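Local coordinates for protein poly-beta-1,6-N-acetyl-D-glucosamine N-deacetylase (Aggregatibacter actinomycetemcomitans, PDB 4U10) that probably removes N-acetyl groups from poly-beta-1,6-N-acetyl-D-glucosamine through its zinc-binding polysaccharide deacetylase domain, the part of the longer PgaB protein modelled here, at residues A8-V13 against R247-T252; L34-N39 against T254-I259; Y46-W51 against V69-D74; M206-G211 against H229-Q234. All coordinates share one frame; numbering follows the deposited sequence.

Interaction 1. Residues A8-V13 against R247-T252; sequences AYHSVV and RLLIDT. With ZN (zinc ion), chain D.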
loop_
_atom_site.group_PDB
_atom_site.type_symbol
_atom_site.label_atom_id
_atom_site.label_comp_id
_atom_site.label_asym_id
_atom_site.label_seq_id
_atom_site.Cartn_x
_atom_site.Cartn_y
_atom_site.Cartn_z
ATOM N N ALA A 8 -4.352 -6.235 3.494
ATOM C CA ALA A 8 -3.934 -4.807 3.457
ATOM C C ALA A 8 -4.000 -4.148 4.832
ATOM O O ALA A 8 -5.100 -3.897 5.358
ATOM C CB ALA A 8 -4.815 -4.028 2.460
ATOM N N TYR A 9 -2.854 -3.763 5.368
ATOM C CA TYR A 9 -2.727 -3.130 6.660
ATOM C C TYR A 9 -2.286 -1.682 6.472
ATOM O O TYR A 9 -1.826 -1.340 5.414
ATOM C CB TYR A 9 -1.633 -3.790 7.514
ATOM C CG TYR A 9 -1.992 -5.188 8.032
ATOM C CD1 TYR A 9 -2.649 -5.366 9.246
ATOM C CD2 TYR A 9 -1.610 -6.323 7.318
ATOM C CE1 TYR A 9 -2.983 -6.661 9.679
ATOM C CE2 TYR A 9 -1.900 -7.619 7.774
ATOM C CZ TYR A 9 -2.575 -7.794 8.907
ATOM O OH TYR A 9 -2.882 -9.105 9.305
ATOM N N HIS A 10 -2.465 -0.844 7.492
ATOM C CA HIS A 10 -1.962 0.538 7.477
ATOM C C HIS A 10 -1.059 0.702 8.687
ATOM O O HIS A 10 0.011 0.027 8.768
ATOM C CB HIS A 10 -3.152 1.511 7.409
ATOM C CG HIS A 10 -3.868 1.418 6.108
ATOM N ND1 HIS A 10 -4.754 0.402 5.828
ATOM C CD2 HIS A 10 -3.734 2.124 4.973
ATOM C CE1 HIS A 10 -5.173 0.505 4.586
ATOM N NE2 HIS A 10 -4.578 1.553 4.044
ATOM N N SER A 11 -1.443 1.543 9.630
ATOM C CA SER A 11 -0.607 1.690 10.805
ATOM C C SER A 11 -0.923 0.615 11.837
ATOM O O SER A 11 -2.079 0.135 11.937
ATOM C CB SER A 11 -0.728 3.063 11.409
ATOM O OG SER A 11 0.364 3.289 12.189
ATOM N N VAL A 12 0.116 0.296 12.614
ATOM C CA VAL A 12 0.121 -0.692 13.702
ATOM C C VAL A 12 0.899 -0.069 14.883
ATOM O O VAL A 12 2.016 0.382 14.741
ATOM C CB VAL A 12 0.716 -2.058 13.326
ATOM C CG1 VAL A 12 0.596 -3.042 14.502
ATOM C CG2 VAL A 12 -0.004 -2.681 12.140
ATOM N N VAL A 13 0.247 0.018 16.039
ATOM C CA VAL A 13 0.785 0.688 17.196
ATOM C C VAL A 13 0.785 -0.319 18.371
ATOM O O VAL A 13 -0.037 -1.269 18.404
ATOM C CB VAL A 13 -0.022 1.965 17.551
ATOM C CG1 VAL A 13 0.131 2.990 16.475
ATOM C CG2 VAL A 13 -1.487 1.680 17.776
ATOM N N ARG A 247 -7.320 -7.262 -2.246
ATOM C CA ARG A 247 -6.825 -7.356 -0.913
ATOM C C ARG A 247 -7.967 -7.270 0.084
ATOM O O ARG A 247 -9.013 -6.622 -0.167
ATOM C CB ARG A 247 -5.804 -6.215 -0.661
ATOM C CG ARG A 247 -4.615 -6.119 -1.640
ATOM C CD ARG A 247 -3.573 -5.141 -1.084
ATOM N NE ARG A 247 -4.128 -3.763 -1.037
ATOM C CZ ARG A 247 -3.567 -2.728 -0.416
ATOM N NH1 ARG A 247 -2.432 -2.867 0.255
ATOM N NH2 ARG A 247 -4.158 -1.532 -0.414
ATOM N N LEU A 248 -7.765 -7.876 1.252
ATOM C CA LEU A 248 -8.658 -7.649 2.359
ATOM C C LEU A 248 -8.213 -6.433 3.177
ATOM O O LEU A 248 -7.110 -6.418 3.707
ATOM C CB LEU A 248 -8.686 -8.907 3.248
ATOM C CG LEU A 248 -9.570 -8.784 4.483
ATOM C CD1 LEU A 248 -11.018 -8.540 4.081
ATOM C CD2 LEU A 248 -9.374 -10.052 5.270
ATOM N N LEU A 249 -9.061 -5.422 3.309
ATOM C CA LEU A 249 -8.741 -4.285 4.188
ATOM C C LEU A 249 -8.876 -4.635 5.644
ATOM O O LEU A 249 -9.975 -4.952 6.096
ATOM C CB LEU A 249 -9.678 -3.099 3.885
ATOM C CG LEU A 249 -9.534 -1.824 4.719
ATOM C CD1 LEU A 249 -8.151 -1.265 4.530
ATOM C CD2 LEU A 249 -10.579 -0.772 4.372
ATOM N N ILE A 250 -7.779 -4.575 6.396
ATOM C CA ILE A 250 -7.787 -4.945 7.773
ATOM C C ILE A 250 -8.297 -3.783 8.647
ATOM O O ILE A 250 -7.925 -2.638 8.468
ATOM C CB ILE A 250 -6.373 -5.370 8.232
ATOM C CG1 ILE A 250 -5.790 -6.507 7.350
ATOM C CG2 ILE A 250 -6.405 -5.776 9.684
ATOM C CD1 ILE A 250 -6.486 -7.862 7.518
ATOM N N ASP A 251 -9.125 -4.079 9.633
ATOM C CA ASP A 251 -9.435 -3.062 10.659
ATOM C C ASP A 251 -9.477 -3.723 12.034
ATOM O O ASP A 251 -9.288 -4.977 12.160
ATOM C CB ASP A 251 -10.754 -2.331 10.342
ATOM C CG ASP A 251 -11.939 -3.285 10.102
ATOM O OD1 ASP A 251 -12.259 -4.154 10.945
ATOM O OD2 ASP A 251 -12.606 -3.112 9.070
ATOM N N THR A 252 -9.720 -2.914 13.067
ATOM C CA THR A 252 -9.763 -3.442 14.442
ATOM C C THR A 252 -10.826 -4.484 14.673
ATOM O O THR A 252 -10.748 -5.124 15.698
ATOM C CB THR A 252 -10.049 -2.379 15.468
ATOM O OG1 THR A 252 -11.234 -1.748 15.063
ATOM C CG2 THR A 252 -8.949 -1.382 15.566
HETATM ZN ZN ZN D . -4.403 1.868 1.920
HETATM O O HOH W 1 -5.735 -1.725 6.949
HETATM O O HOH W 2 -4.322 3.801 1.410
#

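Interaction 2. Residues L34-N39 against T254-I259; sequences LISHFN and TGFSTI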
loop_
_atom_site.group_PDB
_atom_site.type_symbol
_atom_site.label_atom_id
_atom_site.label_comp_id
_atom_site.label_asym_id
_atom_site.label_seq_id
_atom_site.Cartn_x
_atom_site.Cartn_y
_atom_site.Cartn_z
ATOM N N LEU A 34 -2.172 -7.673 15.283
ATOM C CA LEU A 34 -1.322 -8.020 14.137
ATOM C C LEU A 34 -0.678 -9.408 14.426
ATOM O O LEU A 34 -0.720 -10.341 13.594
ATOM C CB LEU A 34 -0.209 -6.970 13.934
ATOM C CG LEU A 34 0.819 -7.291 12.833
ATOM C CD1 LEU A 34 0.125 -7.273 11.465
ATOM C CD2 LEU A 34 2.086 -6.423 12.767
ATOM N N ILE A 35 -0.109 -9.539 15.601
ATOM C CA ILE A 35 0.530 -10.859 16.047
ATOM C C ILE A 35 -0.460 -11.990 16.001
ATOM O O ILE A 35 -0.140 -13.139 15.604
ATOM C CB ILE A 35 1.192 -10.671 17.429
ATOM C CG1 ILE A 35 2.428 -9.785 17.246
ATOM C CG2 ILE A 35 1.540 -12.011 18.123
ATOM C CD1 ILE A 35 3.053 -9.200 18.526
ATOM N N SER A 36 -1.724 -11.657 16.312
ATOM C CA SER A 36 -2.767 -12.661 16.347
ATOM C C SER A 36 -3.079 -13.153 14.957
ATOM O O SER A 36 -3.318 -14.376 14.723
ATOM C CB SER A 36 -4.035 -12.157 17.091
ATOM O OG SER A 36 -4.904 -11.462 16.253
ATOM N N HIS A 37 -3.095 -12.215 14.012
ATOM C CA HIS A 37 -3.235 -12.580 12.647
ATOM C C HIS A 37 -2.014 -13.440 12.188
ATOM O O HIS A 37 -2.199 -14.414 11.510
ATOM C CB HIS A 37 -3.348 -11.350 11.754
ATOM C CG HIS A 37 -4.591 -10.571 11.960
ATOM N ND1 HIS A 37 -4.777 -9.333 11.403
ATOM C CD2 HIS A 37 -5.692 -10.817 12.696
ATOM C CE1 HIS A 37 -5.965 -8.870 11.732
ATOM N NE2 HIS A 37 -6.541 -9.748 12.524
ATOM N N PHE A 38 -0.808 -13.016 12.525
ATOM C CA PHE A 38 0.451 -13.701 12.093
ATOM C C PHE A 38 0.526 -15.099 12.631
ATOM O O PHE A 38 0.943 -16.022 11.939
ATOM C CB PHE A 38 1.673 -12.930 12.579
ATOM C CG PHE A 38 1.990 -11.728 11.751
ATOM C CD1 PHE A 38 1.078 -11.237 10.824
ATOM C CD2 PHE A 38 3.169 -11.055 11.944
ATOM C CE1 PHE A 38 1.371 -10.096 10.067
ATOM C CE2 PHE A 38 3.453 -9.929 11.202
ATOM C CZ PHE A 38 2.568 -9.463 10.246
ATOM N N ASN A 39 0.109 -15.239 13.883
ATOM C CA ASN A 39 -0.122 -16.572 14.487
ATOM C C ASN A 39 -1.235 -17.414 13.874
ATOM O O ASN A 39 -1.070 -18.604 13.713
ATOM C CB ASN A 39 -0.433 -16.400 15.962
ATOM C CG ASN A 39 0.768 -16.007 16.742
ATOM O OD1 ASN A 39 1.906 -16.211 16.300
ATOM N ND2 ASN A 39 0.544 -15.427 17.930
ATOM N N THR A 254 -11.335 -6.969 12.453
ATOM C CA THR A 254 -10.957 -8.119 11.684
ATOM C C THR A 254 -10.467 -9.230 12.647
ATOM O O THR A 254 -9.348 -9.200 13.151
ATOM C CB THR A 254 -9.886 -7.810 10.613
ATOM O OG1 THR A 254 -10.282 -6.679 9.836
ATOM C CG2 THR A 254 -9.712 -9.059 9.683
ATOM N N GLY A 255 -11.352 -10.193 12.888
ATOM C CA GLY A 255 -11.033 -11.375 13.679
ATOM C C GLY A 255 -10.724 -12.548 12.788
ATOM O O GLY A 255 -10.684 -12.425 11.556
ATOM N N PHE A 256 -10.488 -13.695 13.405
ATOM C CA PHE A 256 -10.119 -14.892 12.631
ATOM C C PHE A 256 -11.204 -15.317 11.594
ATOM O O PHE A 256 -10.904 -15.729 10.436
ATOM C CB PHE A 256 -9.815 -16.035 13.586
ATOM C CG PHE A 256 -8.691 -15.747 14.544
ATOM C CD1 PHE A 256 -7.735 -14.755 14.269
ATOM C CD2 PHE A 256 -8.540 -16.507 15.695
ATOM C CE1 PHE A 256 -6.711 -14.505 15.139
ATOM C CE2 PHE A 256 -7.482 -16.269 16.560
ATOM C CZ PHE A 256 -6.569 -15.265 16.282
ATOM N N SER A 257 -12.469 -15.204 11.959
ATOM C CA SER A 257 -13.494 -15.733 11.033
ATOM C C SER A 257 -13.531 -14.883 9.752
ATOM O O SER A 257 -13.666 -15.411 8.625
ATOM C CB SER A 257 -14.844 -15.781 11.699
ATOM O OG SER A 257 -15.252 -14.480 12.015
ATOM N N THR A 258 -13.374 -13.570 9.929
ATOM C CA THR A 258 -13.220 -12.637 8.809
ATOM C C THR A 258 -12.044 -13.059 7.889
ATOM O O THR A 258 -12.198 -13.205 6.672
ATOM C CB THR A 258 -12.968 -11.202 9.319
ATOM O OG1 THR A 258 -13.782 -10.926 10.462
ATOM C CG2 THR A 258 -13.270 -10.174 8.261
ATOM N N ILE A 259 -10.871 -13.263 8.471
ATOM C CA ILE A 259 -9.692 -13.615 7.673
ATOM C C ILE A 259 -9.896 -14.955 7.003
ATOM O O ILE A 259 -9.549 -15.126 5.838
ATOM C CB ILE A 259 -8.389 -13.611 8.513
ATOM C CG1 ILE A 259 -8.024 -12.174 8.875
ATOM C CG2 ILE A 259 -7.211 -14.236 7.765
ATOM C CD1 ILE A 259 -6.906 -12.064 9.880
#

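Interaction 3. Residues Y46-W51 against V69-D74; sequences YNVVSW and VVLSFD. With ZN (zinc ion), chain D.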
loop_
_atom_site.group_PDB
_atom_site.type_symbol
_atom_site.label_atom_id
_atom_site.label_comp_id
_atom_site.label_asym_id
_atom_site.label_seq_id
_atom_site.Cartn_x
_atom_site.Cartn_y
_atom_site.Cartn_z
ATOM N N TYR A 46 -1.538 -21.353 6.278
ATOM C CA TYR A 46 -1.314 -20.277 5.320
ATOM C C TYR A 46 0.152 -19.966 5.355
ATOM O O TYR A 46 0.746 -19.818 6.438
ATOM C CB TYR A 46 -2.186 -19.038 5.648
ATOM C CG TYR A 46 -3.641 -19.335 5.413
ATOM C CD1 TYR A 46 -4.151 -19.399 4.133
ATOM C CD2 TYR A 46 -4.503 -19.644 6.486
ATOM C CE1 TYR A 46 -5.496 -19.701 3.898
ATOM C CE2 TYR A 46 -5.845 -19.975 6.274
ATOM C CZ TYR A 46 -6.340 -20.000 4.984
ATOM O OH TYR A 46 -7.671 -20.310 4.759
ATOM N N ASN A 47 0.742 -19.896 4.159
ATOM C CA ASN A 47 2.149 -19.647 3.969
ATOM C C ASN A 47 2.285 -18.226 3.430
ATOM O O ASN A 47 1.871 -17.952 2.311
ATOM C CB ASN A 47 2.675 -20.647 2.952
ATOM C CG ASN A 47 2.668 -22.078 3.512
ATOM O OD1 ASN A 47 1.991 -23.004 3.017
ATOM N ND2 ASN A 47 3.390 -22.242 4.513
ATOM N N VAL A 48 2.894 -17.358 4.217
ATOM C CA VAL A 48 3.313 -16.008 3.790
ATOM C C VAL A 48 4.465 -16.047 2.820
ATOM O O VAL A 48 5.564 -16.511 3.114
ATOM C CB VAL A 48 3.589 -15.083 4.988
ATOM C CG1 VAL A 48 4.046 -13.693 4.527
ATOM C CG2 VAL A 48 2.317 -14.964 5.811
ATOM N N VAL A 49 4.209 -15.552 1.639
ATOM C CA VAL A 49 5.212 -15.534 0.597
ATOM C C VAL A 49 5.545 -14.083 0.230
ATOM O O VAL A 49 4.765 -13.174 0.450
ATOM C CB VAL A 49 4.709 -16.263 -0.658
ATOM C CG1 VAL A 49 4.341 -17.716 -0.294
ATOM C CG2 VAL A 49 3.554 -15.490 -1.266
ATOM N N SER A 50 6.720 -13.873 -0.329
ATOM C CA SER A 50 7.135 -12.550 -0.748
ATOM C C SER A 50 6.613 -12.287 -2.151
ATOM O O SER A 50 6.244 -13.221 -2.902
ATOM C CB SER A 50 8.661 -12.501 -0.785
ATOM O OG SER A 50 9.179 -13.398 -1.778
ATOM N N TRP A 51 6.583 -11.006 -2.523
ATOM C CA TRP A 51 6.207 -10.646 -3.847
ATOM C C TRP A 51 7.133 -11.317 -4.854
ATOM O O TRP A 51 6.684 -11.747 -5.927
ATOM C CB TRP A 51 6.140 -9.120 -4.021
ATOM C CG TRP A 51 5.546 -8.747 -5.310
ATOM C CD1 TRP A 51 6.192 -8.147 -6.304
ATOM C CD2 TRP A 51 4.199 -8.998 -5.789
ATOM N NE1 TRP A 51 5.370 -7.996 -7.376
ATOM C CE2 TRP A 51 4.132 -8.491 -7.081
ATOM C CE3 TRP A 51 3.046 -9.571 -5.237
ATOM C CZ2 TRP A 51 2.968 -8.544 -7.857
ATOM C CZ3 TRP A 51 1.935 -9.655 -6.001
ATOM C CH2 TRP A 51 1.897 -9.137 -7.313
ATOM N N VAL A 69 -0.099 -16.399 0.876
ATOM C CA VAL A 69 -0.673 -15.150 1.309
ATOM C C VAL A 69 0.440 -14.106 1.261
ATOM O O VAL A 69 1.578 -14.384 1.630
ATOM C CB VAL A 69 -1.145 -15.264 2.764
ATOM C CG1 VAL A 69 -1.584 -13.908 3.292
ATOM C CG2 VAL A 69 -2.247 -16.311 2.870
ATOM N N VAL A 70 0.100 -12.905 0.800
ATOM C CA VAL A 70 1.009 -11.762 0.769
ATOM C C VAL A 70 0.509 -10.745 1.821
ATOM O O VAL A 70 -0.702 -10.448 1.929
ATOM C CB VAL A 70 1.066 -11.082 -0.612
ATOM C CG1 VAL A 70 2.025 -9.846 -0.627
ATOM C CG2 VAL A 70 1.558 -12.043 -1.668
ATOM N N LEU A 71 1.441 -10.157 2.553
ATOM C CA LEU A 71 1.117 -9.121 3.537
ATOM C C LEU A 71 1.498 -7.774 2.951
ATOM O O LEU A 71 2.555 -7.676 2.422
ATOM C CB LEU A 71 1.963 -9.314 4.803
ATOM C CG LEU A 71 1.818 -10.622 5.561
ATOM C CD1 LEU A 71 2.769 -10.686 6.761
ATOM C CD2 LEU A 71 0.395 -10.859 5.998
ATOM N N SER A 72 0.660 -6.729 3.117
ATOM C CA SER A 72 0.906 -5.408 2.551
ATOM C C SER A 72 0.586 -4.273 3.543
ATOM O O SER A 72 -0.382 -4.385 4.313
ATOM C CB SER A 72 0.153 -5.220 1.235
ATOM O OG SER A 72 -1.265 -5.276 1.368
ATOM N N PHE A 73 1.449 -3.235 3.560
ATOM C CA PHE A 73 1.329 -2.153 4.514
ATOM C C PHE A 73 1.408 -0.858 3.747
ATOM O O PHE A 73 2.304 -0.670 2.904
ATOM C CB PHE A 73 2.406 -2.191 5.585
ATOM C CG PHE A 73 2.380 -3.442 6.404
ATOM C CD1 PHE A 73 3.027 -4.606 5.960
ATOM C CD2 PHE A 73 1.739 -3.470 7.640
ATOM C CE1 PHE A 73 2.946 -5.774 6.719
ATOM C CE2 PHE A 73 1.682 -4.618 8.381
ATOM C CZ PHE A 73 2.268 -5.780 7.912
ATOM N N ASP A 74 0.368 -0.048 3.914
ATOM C CA ASP A 74 0.217 1.201 3.157
ATOM C C ASP A 74 0.532 2.463 3.971
ATOM O O ASP A 74 0.136 2.565 5.135
ATOM C CB ASP A 74 -1.209 1.421 2.661
ATOM C CG ASP A 74 -1.699 0.407 1.636
ATOM O OD1 ASP A 74 -0.944 -0.468 1.166
ATOM O OD2 ASP A 74 -2.902 0.573 1.247
HETATM ZN ZN ZN D . -4.403 1.868 1.920
HETATM O O HOH W 3 4.152 -10.837 2.072
HETATM O O HOH W 2 -4.322 3.801 1.410
#

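Interaction 4. Residues M206-G211 against H229-Q234; sequences MVWPYG and HFALGQ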
loop_
_atom_site.group_PDB
_atom_site.type_symbol
_atom_site.label_atom_id
_atom_site.label_comp_id
_atom_site.label_asym_id
_atom_site.label_seq_id
_atom_site.Cartn_x
_atom_site.Cartn_y
_atom_site.Cartn_z
HETATM N N MSE A 206 1.828 -0.805 -8.149
HETATM C CA MSE A 206 1.096 0.406 -7.683
HETATM C C MSE A 206 0.068 -0.015 -6.703
HETATM O O MSE A 206 -0.816 -0.859 -7.001
HETATM C CB MSE A 206 0.583 1.197 -8.867
HETATM C CG MSE A 206 -0.515 2.228 -8.512
HETATM SE SE MSE A 206 0.340 3.622 -7.415
HETATM C CE MSE A 206 1.176 4.601 -8.814
ATOM N N VAL A 207 0.094 0.599 -5.514
ATOM C CA VAL A 207 -0.990 0.401 -4.595
ATOM C C VAL A 207 -1.877 1.618 -4.562
ATOM O O VAL A 207 -1.420 2.727 -4.246
ATOM C CB VAL A 207 -0.471 0.070 -3.171
ATOM C CG1 VAL A 207 -1.648 -0.232 -2.254
ATOM C CG2 VAL A 207 0.529 -1.102 -3.182
ATOM N N TRP A 208 -3.180 1.426 -4.783
ATOM C CA TRP A 208 -4.072 2.597 -4.973
ATOM C C TRP A 208 -4.426 3.161 -3.628
ATOM O O TRP A 208 -4.829 2.385 -2.721
ATOM C CB TRP A 208 -5.358 2.158 -5.672
ATOM C CG TRP A 208 -5.120 1.510 -7.003
ATOM C CD1 TRP A 208 -5.490 0.256 -7.371
ATOM C CD2 TRP A 208 -4.498 2.106 -8.155
ATOM N NE1 TRP A 208 -5.101 0.032 -8.662
ATOM C CE2 TRP A 208 -4.485 1.140 -9.161
ATOM C CE3 TRP A 208 -3.902 3.355 -8.417
ATOM C CZ2 TRP A 208 -3.922 1.376 -10.400
ATOM C CZ3 TRP A 208 -3.368 3.571 -9.616
ATOM C CH2 TRP A 208 -3.376 2.597 -10.609
ATOM N N PRO A 209 -4.286 4.497 -3.447
ATOM C CA PRO A 209 -4.860 5.133 -2.255
ATOM C C PRO A 209 -6.331 4.804 -2.108
ATOM O O PRO A 209 -7.099 4.934 -3.081
ATOM C CB PRO A 209 -4.698 6.650 -2.594
ATOM C CG PRO A 209 -3.369 6.664 -3.288
ATOM C CD PRO A 209 -3.591 5.512 -4.264
ATOM N N TYR A 210 -6.720 4.393 -0.898
ATOM C CA TYR A 210 -8.110 4.122 -0.530
ATOM C C TYR A 210 -8.686 3.002 -1.368
ATOM O O TYR A 210 -9.880 2.852 -1.432
ATOM C CB TYR A 210 -8.952 5.409 -0.736
ATOM C CG TYR A 210 -8.279 6.754 -0.307
ATOM C CD1 TYR A 210 -7.972 7.026 0.986
ATOM C CD2 TYR A 210 -7.986 7.739 -1.247
ATOM C CE1 TYR A 210 -7.358 8.220 1.354
ATOM C CE2 TYR A 210 -7.408 8.952 -0.896
ATOM C CZ TYR A 210 -7.100 9.188 0.416
ATOM O OH TYR A 210 -6.524 10.407 0.765
ATOM N N GLY A 211 -7.878 2.216 -2.073
ATOM C CA GLY A 211 -8.463 1.120 -2.855
ATOM C C GLY A 211 -9.042 1.566 -4.208
ATOM O O GLY A 211 -9.554 0.745 -4.935
ATOM N N HIS A 229 -1.191 -4.037 -9.860
ATOM C CA HIS A 229 -1.779 -3.029 -8.997
ATOM C C HIS A 229 -2.605 -3.649 -7.882
ATOM O O HIS A 229 -3.378 -4.600 -8.083
ATOM C CB HIS A 229 -2.517 -1.967 -9.857
ATOM C CG HIS A 229 -3.633 -2.501 -10.688
ATOM N ND1 HIS A 229 -4.939 -2.514 -10.259
ATOM C CD2 HIS A 229 -3.644 -3.000 -11.944
ATOM C CE1 HIS A 229 -5.714 -3.000 -11.210
ATOM N NE2 HIS A 229 -4.945 -3.335 -12.228
ATOM N N PHE A 230 -2.484 -3.091 -6.690
ATOM C CA PHE A 230 -3.190 -3.590 -5.510
ATOM C C PHE A 230 -4.423 -2.711 -5.221
ATOM O O PHE A 230 -4.284 -1.540 -4.841
ATOM C CB PHE A 230 -2.269 -3.529 -4.285
ATOM C CG PHE A 230 -1.203 -4.635 -4.186
ATOM C CD1 PHE A 230 -0.843 -5.453 -5.237
ATOM C CD2 PHE A 230 -0.492 -4.780 -2.969
ATOM C CE1 PHE A 230 0.197 -6.421 -5.062
ATOM C CE2 PHE A 230 0.467 -5.736 -2.808
ATOM C CZ PHE A 230 0.796 -6.542 -3.848
ATOM N N ALA A 231 -5.612 -3.318 -5.294
ATOM C CA ALA A 231 -6.883 -2.676 -4.885
ATOM C C ALA A 231 -7.334 -3.185 -3.489
ATOM O O ALA A 231 -6.510 -3.622 -2.689
ATOM C CB ALA A 231 -7.940 -2.904 -5.987
ATOM N N LEU A 232 -8.608 -3.078 -3.126
ATOM C CA LEU A 232 -9.067 -3.692 -1.904
ATOM C C LEU A 232 -9.970 -4.872 -2.294
ATOM O O LEU A 232 -9.628 -5.639 -3.223
ATOM C CB LEU A 232 -9.727 -2.659 -0.987
ATOM C CG LEU A 232 -8.753 -1.647 -0.376
ATOM C CD1 LEU A 232 -9.477 -0.596 0.468
ATOM C CD2 LEU A 232 -7.792 -2.428 0.487
ATOM N N GLY A 233 -11.111 -4.993 -1.614
ATOM C CA GLY A 233 -11.953 -6.199 -1.637
ATOM C C GLY A 233 -12.895 -6.349 -2.827
ATOM O O GLY A 233 -13.773 -7.197 -2.811
ATOM N N GLN A 234 -12.690 -5.541 -3.850
ATOM C CA GLN A 234 -13.406 -5.652 -5.116
ATOM C C GLN A 234 -12.999 -6.874 -6.001
ATOM O O GLN A 234 -13.459 -7.024 -7.162
ATOM C CB GLN A 234 -13.262 -4.308 -5.873
ATOM C CG GLN A 234 -11.865 -3.657 -5.973
ATOM C CD GLN A 234 -11.618 -2.523 -4.970
ATOM O OE1 GLN A 234 -11.442 -2.779 -3.786
ATOM N NE2 GLN A 234 -11.588 -1.275 -5.447
HETATM O O HOH W 4 -5.489 -0.207 -2.772
#

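Interaction 1. Residues A8-V13 against R247-T252
Ala8 and Leu249 pair as neighbours on parallel strands, and two backbone bonds hold them: Ala8 N to Leu248 O at 2.8 Å, and Ile250 N to Ala8 O at 3.0 Å. Ala8 O also takes a bond from water 1. That water gives its other proton to Ile250 O and accepts from His10 ND1 at 2.6 Å, lying in the plane of the imidazole, which ties the ring's rotation to the backbone of both segments. On its far side His10 NE2 binds the zinc ion at 2.1 Å, with Asp74 and water 2 as further ligands.

Side-chain contacts fall to different sides. Leu249 CD1 reaches the edge of the imidazole, 3.5 Å from His10 CE1. Ala8 CB sits over the middle of the Arg247 guanidinium, 3.4 Å from Arg247 CZ, while Arg247 NE bonds Ala231 O and NH1 makes a salt bridge to Asp74. Ile250 CG1, anti to its own carbonyl carbon (chi1 -55°), lies over the centre of the Tyr9 ring in a CH-pi contact, 3.7 Å from the centroid. Tyr9 also packs on Leu34, and its OH hydrogen-bonds His37 of helix 31-42, while its backbone pairs with strand 68-75.

Interaction 2. Residues L34-N39 against T254-I259
His37 NE2 donates to Thr254 O at 2.9 Å, the one hydrogen bond between these two pieces of chain. The bond is fairly straight, 161° at the hydrogen, and the oxygen lies in the imidazole plane; seen from the carbonyl, however, the nitrogen stands above the C=O plane. The other ring nitrogen, His37 ND1, is bonded to Tyr9 OH, so both nitrogens of this buried ring are used and its rotation is fixed from two sides.

Over one face of the imidazole sits the tip of Ile259. Its CD1 is 3.4 Å from the ring centroid in a CH-pi contact and approaches His37 CD2 to 3.3 Å. With CG anti to the carbonyl carbon (chi1 -67°), His37 CG comes 3.5 Å from Ile259 CD1. Nearer the surface, Phe256 CE1 leans on Ser36, 3.4 Å from Ser36 O, while the same phenyl stacks on Trp40. Ser36 OG itself is bonded to Leu33 O, three residues back.

Gly255 is the N-cap of helix 256-263, so the histidine holds the residue just before that N-cap. This is helix-to-helix packing that lays the last modelled helix against helix 31-42, on the outside of the deacetylase barrel.

Interaction 3. Residues Y46-W51 against V69-D74
Tyr46 and Val69 meet at the start of a beta-alpha-beta unit, strand 47-48, helix 51-58 and strand 68-75, in which the two strands run parallel. The tyrosine side chain slants across the valine, with Tyr46 CD1 3.8 Å from Val69 CG2. Next along, Val48 and Leu71 cross at about a right angle: Val48 CG1, anti to its backbone N (chi1 179°), meets Leu71 CG at 3.9 Å, and both side chains also rest on Leu41 of helix 31-42. Val49 and Val70 form a second right-angled pair through their CG2 methyls, 4.0 Å apart, with Val49 backed by Pro65 and Val70 by Val6 and Val96.

The backbones join through both polar atoms of Val69. Its N donates to Asn47 O, a bent bond of 139°, and its O accepts from Val49 N along a straighter line of 164°; Val48 CA points a C-H at that same oxygen. Further on, strand 68-75 carries Asp74 to the metal, where OD2 binds the zinc ion at 2.1 Å. Where the strands part, water 3 continues the ladder, donating to Val49 O at 2.9 Å and accepting from Leu71 N at 2.8 Å.

Interaction 4. Residues M206-G211 against H229-Q234
Parallel strands 205-207 and 228-230, joined through helix 215-222 in a beta-alpha-beta crossover, meet here, with selenomethionine Met206 beside His229 and Val207 beside Phe230. Phe230 N donates to Met206 O at 2.8 Å, and Phe230 O accepts from Trp208 N at 3.2 Å, almost straight at 177°. Water 4 then bridges Phe230 O to Trp208 O as the strands end.

On one face Val207 CG2 touches Phe230 CD2 at 3.8 Å. On the other the indole and imidazole meet rim to rim, planes at 57°, with Trp208 NE1 3.0 Å from His229 ND1; Met206 CG lies above the indole near its rim, and Phe213 stacks on it. Beyond the strands, Leu232 CG comes within 3.7 Å of Gly211 CA, close against a glycine backbone with positive phi (81°). Gln234 NE2 reaches Gly211 O in a weak bond.

Phe230 O thus has two donors, a backbone N-H and a water, which satisfy this buried carbonyl where regular strand pairing stops.

In the fold
Interactions 1 and 3 belong to the same mixed sheet: strands 3-13 and 68-75 are neighbours in it, and His10 and Asp74 bring them to one zinc ion. Interaction 4 joins strands of a separate parallel sheet, yet Arg247 of interaction 1 ties the two together, bonding Ser72 OG on one side and packing on Val207 on the other. All four contacts are largely buried, interaction 4 nearest the chain centre (about 7 Å, centre to centre) and interaction 2 farthest out (about 19 Å), reaching the sheet through Tyr9 and through Phe38 packed on Leu71. The three strand contacts rely on backbone pairing extended by waters; the helix contact relies on one histidine and apolar packing, with exposed Phe256 at its margin.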